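Carboxyvinyl-carboxyphosphonate phosphorylmutase (Bacillus anthracis, PDB 4IQD) belongs to the phosphoenolpyruvate phosphomutase family, whose members are built on a TIM-barrel fold, and carries bound pyruvic acid. Local coordinates at residues Ile123-Leu128 / Ile178-Ala183; Asp167-Glu172 / Glu200-Leu205. All blocks are in the same frame, centred on the assembly; numbering follows the deposited sequence.

Interaction 1. Residues Ile123-Leu128 / Ile178-Ala183; sequences IEDQQL and IERANA
Arg180 reaches out of helix 174-187 to Asp125, which stands just past the end of strand 120-124. Its CB points toward the strand end, and the chain runs extended from CG to NE. Along this rod CD of Arg180 makes the nearest approach, 3.4 Å from OD2 of Asp125. NE of Arg180 lies 4.0 Å from OD2 of Asp125, with CZ about as far. NH1 of Arg180, 3.8 Å from OD2 of Asp125, forms only a long salt bridge. The carboxylate and guanidinium planes stand 88° apart, and OD2 lies well out of the guanidinium plane, so the pairing is one of charge alone and no N-H is aimed at the acid. The directed bonds go elsewhere: NH1 to the hydroxyl of Tyr184, NH2 to the carbonyl of Val141. OD2 is bonded to Thr166 and to Tyr184, whose hydroxyl thus links the two charged groups. Arginine suits this buried place because its long aliphatic part spans the gap while its charge probably offsets that of the aspartate. A short acid fits the strand end, where OD1 accepts a hydrogen bond from the backbone N of Asp167. Such a polar cluster belongs to the C-terminal ends of the parallel strands in a TIM barrel.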
loop_
_atom_site.group_PDB
_atom_site.type_symbol
_atom_site.label_atom_id
_atom_site.label_comp_id
_atom_site.label_asym_id
_atom_site.label_seq_id
_atom_site.Cartn_x
_atom_site.Cartn_y
_atom_site.Cartn_z
ATOM N N ILE A 123 4.307 -3.345 22.193
ATOM C CA ILE A 123 3.804 -2.204 22.939
ATOM C C ILE A 123 4.973 -1.518 23.641
ATOM O O ILE A 123 5.920 -2.178 24.063
ATOM C CB ILE A 123 2.718 -2.637 23.949
ATOM C CG1 ILE A 123 2.036 -1.427 24.584
ATOM C CG2 ILE A 123 3.294 -3.547 25.020
ATOM C CD1 ILE A 123 1.001 -1.808 25.613
ATOM N N GLU A 124 4.913 -0.194 23.746
ATOM C CA GLU A 124 6.044 0.583 24.244
ATOM C C GLU A 124 5.708 1.445 25.456
ATOM O O GLU A 124 4.543 1.749 25.713
ATOM C CB GLU A 124 6.614 1.458 23.127
ATOM C CG GLU A 124 5.681 2.556 22.651
ATOM C CD GLU A 124 6.129 3.168 21.336
ATOM O OE1 GLU A 124 5.871 4.370 21.113
ATOM O OE2 GLU A 124 6.738 2.446 20.519
ATOM N N ASP A 125 6.745 1.838 26.194
ATOM C CA ASP A 125 6.578 2.662 27.389
ATOM C C ASP A 125 6.709 4.157 27.112
ATOM O O ASP A 125 6.762 4.961 28.039
ATOM C CB ASP A 125 7.541 2.238 28.505
ATOM C CG ASP A 125 9.004 2.272 28.081
ATOM O OD1 ASP A 125 9.306 2.690 26.945
ATOM O OD2 ASP A 125 9.860 1.882 28.905
ATOM N N GLN A 126 6.763 4.525 25.838
ATOM C CA GLN A 126 6.745 5.930 25.463
ATOM C C GLN A 126 5.441 6.539 25.936
ATOM O O GLN A 126 4.430 5.849 26.040
ATOM C CB GLN A 126 6.878 6.087 23.949
ATOM C CG GLN A 126 8.310 6.161 23.451
ATOM C CD GLN A 126 8.795 7.589 23.289
ATOM O OE1 GLN A 126 8.018 8.538 23.411
ATOM N NE2 GLN A 126 10.083 7.750 23.009
ATOM N N GLN A 127 5.466 7.829 26.241
ATOM C CA GLN A 127 4.271 8.502 26.719
ATOM C C GLN A 127 3.628 9.256 25.566
ATOM O O GLN A 127 4.245 10.131 24.964
ATOM C CB GLN A 127 4.612 9.441 27.876
ATOM C CG GLN A 127 3.436 9.770 28.777
ATOM C CD GLN A 127 2.750 11.057 28.388
ATOM O OE1 GLN A 127 3.207 12.145 28.738
ATOM N NE2 GLN A 127 1.646 10.945 27.657
ATOM N N LEU A 128 2.387 8.895 25.257
ATOM C CA LEU A 128 1.688 9.450 24.105
ATOM C C LEU A 128 0.248 9.824 24.438
ATOM O O LEU A 128 -0.389 9.170 25.263
ATOM C CB LEU A 128 1.721 8.459 22.940
ATOM C CG LEU A 128 2.924 8.600 22.009
ATOM C CD1 LEU A 128 3.353 7.249 21.465
ATOM C CD2 LEU A 128 2.589 9.557 20.874
ATOM N N ILE A 178 17.090 -2.033 32.198
ATOM C CA ILE A 178 17.102 -3.417 32.665
ATOM C C ILE A 178 16.020 -3.646 33.709
ATOM O O ILE A 178 15.326 -4.667 33.687
ATOM C CB ILE A 178 18.476 -3.809 33.242
ATOM C CG1 ILE A 178 19.501 -3.939 32.115
ATOM C CG2 ILE A 178 18.385 -5.111 34.027
ATOM C CD1 ILE A 178 20.884 -4.338 32.582
ATOM N N GLU A 179 15.875 -2.689 34.620
ATOM C CA GLU A 179 14.848 -2.764 35.652
ATOM C C GLU A 179 13.452 -2.752 35.041
ATOM O O GLU A 179 12.620 -3.595 35.370
ATOM C CB GLU A 179 14.997 -1.621 36.657
ATOM C CG GLU A 179 16.128 -1.814 37.657
ATOM C CD GLU A 179 15.860 -2.946 38.632
ATOM O OE1 GLU A 179 16.686 -3.880 38.704
ATOM O OE2 GLU A 179 14.825 -2.897 39.330
ATOM N N ARG A 180 13.201 -1.792 34.154
ATOM C CA ARG A 180 11.920 -1.705 33.463
ATOM C C ARG A 180 11.634 -3.005 32.733
ATOM O O ARG A 180 10.567 -3.587 32.894
ATOM C CB ARG A 180 11.915 -0.554 32.458
ATOM C CG ARG A 180 11.687 0.822 33.053
ATOM C CD ARG A 180 11.427 1.827 31.944
ATOM N NE ARG A 180 11.105 3.158 32.440
ATOM C CZ ARG A 180 9.869 3.607 32.640
ATOM N NH1 ARG A 180 8.826 2.829 32.397
ATOM N NH2 ARG A 180 9.675 4.837 33.089
ATOM N N ALA A 181 12.613 -3.460 31.958
ATOM C CA ALA A 181 12.489 -4.674 31.157
ATOM C C ALA A 181 12.042 -5.885 31.970
ATOM O O ALA A 181 11.074 -6.550 31.613
ATOM C CB ALA A 181 13.804 -4.973 30.445
ATOM N N ASN A 182 12.743 -6.162 33.063
ATOM C CA ASN A 182 12.419 -7.312 33.899
ATOM C C ASN A 182 11.038 -7.210 34.537
ATOM O O ASN A 182 10.419 -8.221 34.865
ATOM C CB ASN A 182 13.484 -7.518 34.977
ATOM C CG ASN A 182 14.775 -8.091 34.423
ATOM O OD1 ASN A 182 14.763 -8.895 33.491
ATOM N ND2 ASN A 182 15.899 -7.679 34.999
ATOM N N ALA A 183 10.561 -5.983 34.711
ATOM C CA ALA A 183 9.228 -5.759 35.251
ATOM C C ALA A 183 8.185 -6.128 34.212
ATOM O O ALA A 183 7.206 -6.809 34.512
ATOM C CB ALA A 183 9.060 -4.316 35.669
#

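Interaction 2. Residues Asp167-Glu172 / Glu200-Leu205; sequences DARGVE and EEEFRL
OE1 of Glu202 is gripped by two donors: NE of Arg169 across the contact, and the backbone N of Gln198 on the acid's own side. The bond from NE of Arg169 to OE1 of Glu202 is 3.0 Å long and fairly straight. Beside it, NH2 of Arg169 reaches OE2 of Glu202 at 2.9 Å, with an N-H...O angle of 168°. Arg169 therefore holds the carboxylate side-on, one nitrogen to each oxygen, in a bidentate salt bridge. NH2 uses the syn lone pair of OE2, whereas NE comes to the syn side of OE1 from out of the carboxylate plane. The two flat groups are tilted 31° against each other, and both oxygens lie at the edge of the guanidinium, near its plane.

The side chains cross at about a right angle. A bend at chi2 (59°) turns the NE/NH2 edge of Arg169 toward helix 200-209, where the extended Glu202 meets it. With Gln198 included, three N-H groups fix the rotation of the acid. Glutamate suits the site by spanning the gap from the helix and offering two oxygens to two parallel N-H bonds; arginine supplies that pair, belongs to a pyruvic acid pocket and touches the bound ligand. The bridge joins the loop after strand 161-166 to the first turn of helix 200-209, with Leu174, at the start of helix 174-187, packing against both Arg169 and Glu202.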
loop_
_atom_site.group_PDB
_atom_site.type_symbol
_atom_site.label_atom_id
_atom_site.label_comp_id
_atom_site.label_asym_id
_atom_site.label_seq_id
_atom_site.Cartn_x
_atom_site.Cartn_y
_atom_site.Cartn_z
ATOM N N ASP A 167 12.230 2.621 25.723
ATOM C CA ASP A 167 13.156 3.646 25.254
ATOM C C ASP A 167 13.948 4.232 26.414
ATOM O O ASP A 167 14.455 5.347 26.324
ATOM C CB ASP A 167 12.404 4.762 24.525
ATOM C CG ASP A 167 11.971 4.361 23.130
ATOM O OD1 ASP A 167 12.683 4.703 22.166
ATOM O OD2 ASP A 167 10.918 3.704 22.997
ATOM N N ALA A 168 14.061 3.459 27.492
ATOM C CA ALA A 168 14.638 3.943 28.749
ATOM C C ALA A 168 16.159 4.094 28.751
ATOM O O ALA A 168 16.700 4.821 29.576
ATOM C CB ALA A 168 14.195 3.061 29.909
ATOM N N ARG A 169 16.845 3.410 27.841
ATOM C CA ARG A 169 18.299 3.512 27.765
ATOM C C ARG A 169 18.768 4.945 27.531
ATOM O O ARG A 169 19.571 5.482 28.299
ATOM C CB ARG A 169 18.850 2.611 26.663
ATOM C CG ARG A 169 20.347 2.759 26.445
ATOM C CD ARG A 169 21.099 2.450 27.720
ATOM N NE ARG A 169 22.532 2.706 27.621
ATOM C CZ ARG A 169 23.102 3.880 27.870
ATOM N NH1 ARG A 169 22.362 4.923 28.219
ATOM N NH2 ARG A 169 24.415 4.013 27.762
ATOM N N GLY A 170 18.253 5.566 26.478
ATOM C CA GLY A 170 18.729 6.869 26.058
ATOM C C GLY A 170 18.176 8.043 26.840
ATOM O O GLY A 170 18.539 9.189 26.578
ATOM N N VAL A 171 17.302 7.770 27.801
ATOM C CA VAL A 171 16.696 8.845 28.578
ATOM C C VAL A 171 16.911 8.684 30.087
ATOM O O VAL A 171 17.005 9.671 30.819
ATOM C CB VAL A 171 15.195 9.003 28.243
ATOM C CG1 VAL A 171 14.419 7.773 28.668
ATOM C CG2 VAL A 171 14.628 10.256 28.890
ATOM N N GLU A 172 17.021 7.439 30.543
ATOM C CA GLU A 172 17.201 7.164 31.965
ATOM C C GLU A 172 18.491 6.415 32.283
ATOM O O GLU A 172 19.063 6.587 33.358
ATOM C CB GLU A 172 16.012 6.379 32.508
ATOM C CG GLU A 172 14.696 7.119 32.444
ATOM C CD GLU A 172 13.532 6.251 32.861
ATOM O OE1 GLU A 172 13.766 5.097 33.272
ATOM O OE2 GLU A 172 12.382 6.722 32.772
ATOM N N GLU A 200 28.349 -3.340 21.792
ATOM C CA GLU A 200 28.433 -4.782 21.933
ATOM C C GLU A 200 28.293 -5.233 23.385
ATOM O O GLU A 200 27.548 -6.167 23.684
ATOM C CB GLU A 200 29.726 -5.325 21.297
ATOM C CG GLU A 200 30.012 -6.807 21.583
ATOM C CD GLU A 200 30.594 -7.555 20.386
ATOM O OE1 GLU A 200 30.998 -8.727 20.552
ATOM O OE2 GLU A 200 30.641 -6.980 19.278
ATOM N N GLU A 201 28.992 -4.551 24.286
ATOM C CA GLU A 201 28.964 -4.918 25.697
ATOM C C GLU A 201 27.601 -4.653 26.328
ATOM O O GLU A 201 27.194 -5.366 27.237
ATOM C CB GLU A 201 30.064 -4.198 26.488
ATOM C CG GLU A 201 29.768 -2.744 26.827
ATOM C CD GLU A 201 30.203 -2.369 28.236
ATOM O OE1 GLU A 201 30.921 -3.167 28.876
ATOM O OE2 GLU A 201 29.819 -1.277 28.706
ATOM N N GLU A 202 26.896 -3.635 25.846
ATOM C CA GLU A 202 25.575 -3.334 26.382
ATOM C C GLU A 202 24.564 -4.377 25.938
ATOM O O GLU A 202 23.672 -4.752 26.694
ATOM C CB GLU A 202 25.120 -1.928 25.989
ATOM C CG GLU A 202 25.884 -0.829 26.714
ATOM C CD GLU A 202 25.189 0.520 26.668
ATOM O OE1 GLU A 202 24.062 0.597 26.138
ATOM O OE2 GLU A 202 25.773 1.504 27.168
ATOM N N PHE A 203 24.718 -4.853 24.707
ATOM C CA PHE A 203 23.839 -5.888 24.177
ATOM C C PHE A 203 23.988 -7.142 25.029
ATOM O O PHE A 203 23.014 -7.642 25.594
ATOM C CB PHE A 203 24.165 -6.211 22.713
ATOM C CG PHE A 203 23.978 -5.050 21.764
ATOM C CD1 PHE A 203 23.324 -3.902 22.153
ATOM C CD2 PHE A 203 24.442 -5.124 20.467
ATOM C CE1 PHE A 203 23.165 -2.857 21.265
ATOM C CE2 PHE A 203 24.289 -4.087 19.587
ATOM C CZ PHE A 203 23.646 -2.949 19.988
ATOM N N ARG A 204 25.219 -7.641 25.123
ATOM C CA ARG A 204 25.517 -8.849 25.888
ATOM C C ARG A 204 25.139 -8.713 27.365
ATOM O O ARG A 204 24.642 -9.661 27.972
ATOM C CB ARG A 204 27.000 -9.203 25.756
ATOM C CG ARG A 204 27.489 -9.369 24.320
ATOM C CD ARG A 204 28.941 -9.844 24.290
ATOM N NE ARG A 204 29.428 -10.135 22.942
ATOM C CZ ARG A 204 29.313 -11.316 22.339
ATOM N NH1 ARG A 204 28.716 -12.325 22.955
ATOM N NH2 ARG A 204 29.788 -11.488 21.113
ATOM N N LEU A 205 25.379 -7.537 27.937
ATOM C CA LEU A 205 25.048 -7.296 29.340
ATOM C C LEU A 205 23.545 -7.286 29.571
ATOM O O LEU A 205 23.055 -7.843 30.554
ATOM C CB LEU A 205 25.633 -5.973 29.821
ATOM C CG LEU A 205 25.222 -5.573 31.240
ATOM C CD1 LEU A 205 25.684 -6.615 32.253
ATOM C CD2 LEU A 205 25.764 -4.203 31.599
#

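The centres of interactions 1 and 2 lie 13 Å apart on the same side of the chain's centre, and their segments alternate in sequence: 123-128, 167-172, 178-183, then 200-205. Strand 120-124 pairs in parallel with strand 161-166, and the loop after the latter leads into helix 174-187. Interaction 1 thus joins one strand end to the helix following the next strand, and interaction 2 joins that intervening loop to helix 200-209, which follows strand 191-194, the parallel neighbour of 161-166. They meet directly: Ala168 packs on Arg180, whose NH2 forms a long, weak ion pair with OE2 of Glu172. Neighbouring barrel segments are therefore tied together beside the loop that carries the pyruvic acid contact.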